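Local coordinates for catalase-3 (Neurospora crassa, PDB 4AJ9) that breaks down hydrogen peroxide to water and oxygen at a haem group, protecting the cell from peroxide damage, at the interface of chains A and B. Numbering follows the deposited sequence. Chains: chain A/B, Catalase-3.

The interface of chains A and B. Residues chain A 9-11, 13; chain B 377-378, 389-391.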
# COMPACT_ATOMS: atom_id res chain seq x y z
N VAL A 9 6.95 17.57 -17.57
CA VAL A 9 6.21 17.30 -16.34
C VAL A 9 6.46 18.36 -15.27
O VAL A 9 6.04 18.22 -14.12
CB VAL A 9 6.51 15.88 -15.76
CG1 VAL A 9 6.18 14.80 -16.79
CG2 VAL A 9 7.97 15.77 -15.31
N GLU A 10 7.15 19.44 -15.64
CA GLU A 10 7.39 20.53 -14.72
C GLU A 10 6.16 21.42 -14.60
O GLU A 10 5.47 21.68 -15.59
CB GLU A 10 8.64 21.33 -15.11
CG GLU A 10 9.91 20.61 -14.66
CD GLU A 10 11.18 21.11 -15.31
OE1 GLU A 10 11.17 22.19 -15.95
OE2 GLU A 10 12.20 20.41 -15.19
N VAL A 11 5.88 21.86 -13.38
CA VAL A 11 4.69 22.66 -13.12
C VAL A 11 5.08 24.00 -12.53
O VAL A 11 5.74 24.07 -11.49
CB VAL A 11 3.69 21.92 -12.20
CG1 VAL A 11 2.52 22.83 -11.84
CG2 VAL A 11 3.18 20.66 -12.88
N ASP A 13 3.79 27.50 -10.92
CA ASP A 13 2.62 28.06 -10.24
C ASP A 13 2.72 29.58 -10.12
O ASP A 13 1.84 30.21 -9.55
CB ASP A 13 2.42 27.43 -8.86
CG ASP A 13 2.14 25.93 -8.94
OD1 ASP A 13 1.42 25.50 -9.87
OD2 ASP A 13 2.65 25.18 -8.07
N VAL B 377 -3.78 22.74 -12.37
CA VAL B 377 -3.62 22.51 -10.93
C VAL B 377 -2.42 23.31 -10.44
O VAL B 377 -1.30 23.12 -10.91
CB VAL B 377 -3.45 21.02 -10.62
CG1 VAL B 377 -3.17 20.79 -9.13
CG2 VAL B 377 -4.68 20.25 -11.06
N HIS B 378 -2.67 24.21 -9.51
CA HIS B 378 -1.62 25.07 -9.00
C HIS B 378 -1.82 25.18 -7.51
O HIS B 378 -2.72 25.87 -7.06
CB HIS B 378 -1.69 26.45 -9.66
CG HIS B 378 -1.52 26.41 -11.15
ND1 HIS B 378 -0.32 26.14 -11.76
CD2 HIS B 378 -2.42 26.57 -12.15
CE1 HIS B 378 -0.48 26.13 -13.07
NE2 HIS B 378 -1.75 26.39 -13.34
N TRP B 389 4.61 14.71 -11.16
CA TRP B 389 5.06 16.01 -11.65
C TRP B 389 6.34 16.47 -10.98
O TRP B 389 6.81 15.87 -10.01
CB TRP B 389 4.00 17.09 -11.43
CG TRP B 389 2.64 16.71 -11.91
CD1 TRP B 389 2.32 15.75 -12.83
CD2 TRP B 389 1.40 17.28 -11.48
NE1 TRP B 389 0.95 15.70 -13.01
CE2 TRP B 389 0.37 16.63 -12.19
CE3 TRP B 389 1.06 18.29 -10.57
CZ2 TRP B 389 -0.98 16.94 -12.01
CZ3 TRP B 389 -0.27 18.60 -10.40
CH2 TRP B 389 -1.28 17.93 -11.11
N ILE B 390 6.92 17.54 -11.51
CA ILE B 390 8.08 18.15 -10.89
C ILE B 390 7.77 19.62 -10.68
O ILE B 390 7.69 20.38 -11.64
CB ILE B 390 9.34 17.94 -11.74
CG1 ILE B 390 9.69 16.45 -11.78
CG2 ILE B 390 10.49 18.74 -11.19
CD1 ILE B 390 10.87 16.12 -12.68
N HIS B 391 7.56 20.01 -9.43
CA HIS B 391 7.09 21.37 -9.15
C HIS B 391 8.22 22.36 -9.22
O HIS B 391 9.31 22.10 -8.74
CB HIS B 391 6.44 21.44 -7.77
CG HIS B 391 5.15 20.71 -7.68
ND1 HIS B 391 5.08 19.34 -7.54
CD2 HIS B 391 3.87 21.14 -7.74
CE1 HIS B 391 3.81 18.96 -7.49
NE2 HIS B 391 3.06 20.04 -7.61
O HOH W 1 0.80 22.76 -8.67
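OD1 of A:Asp13, one oxygen of the carboxylate, takes a hydrogen bond from ND1 of B:His378 at 2.6 Å and also lies 3.1 Å from water 1. The imidazole N-H meets the anti lone pair of OD1, turned away from OD2, with the acceptor nearly in the ring plane; carboxylate and ring stand 86° apart. CG of B:His378 sits anti to its own carbonyl carbon, beside the backbone N (chi1 -60°), and the second torsion then turns ND1 towards OD1. Water 1 touches OD1 and OD2 of A:Asp13 and lies 3.1 Å from the backbone O of B:Val377. Aspartate suits this place: its short arm offers two acceptors, and its likely negative charge would favour the N-H on ND1. An alanine here would probably leave ND1 of B:His378 without its acceptor, its ring free to turn, and the water without its carboxylate mates.

Next to this polar cluster, strands 10-11 of chain A and 390-391 of chain B pair in parallel. B:Ile390 bonds to the one chain A segment on either side of A:Glu10: its N donates to A:Val9 O at 2.8 Å, and its O accepts from A:Val11 N at 2.9 Å. The aliphatic CG of A:Glu10 lies 4.0 Å from CG2 of B:Ile390. Branched, apolar A:Val9, A:Val11 and B:Ile390 suit this short ribbon of the tetramer, and the contact's centre lies about 32 Å from B:His65, the distal histidine of the haem site. A:Val11 holds CG1 anti to its backbone N (chi1 174°), which sets CG2 above the margin of the indole, by CB and CE3 of B:Trp389. CG2 of A:Val9 packs against the CD1 methyl of B:Ile390 at 3.9 Å.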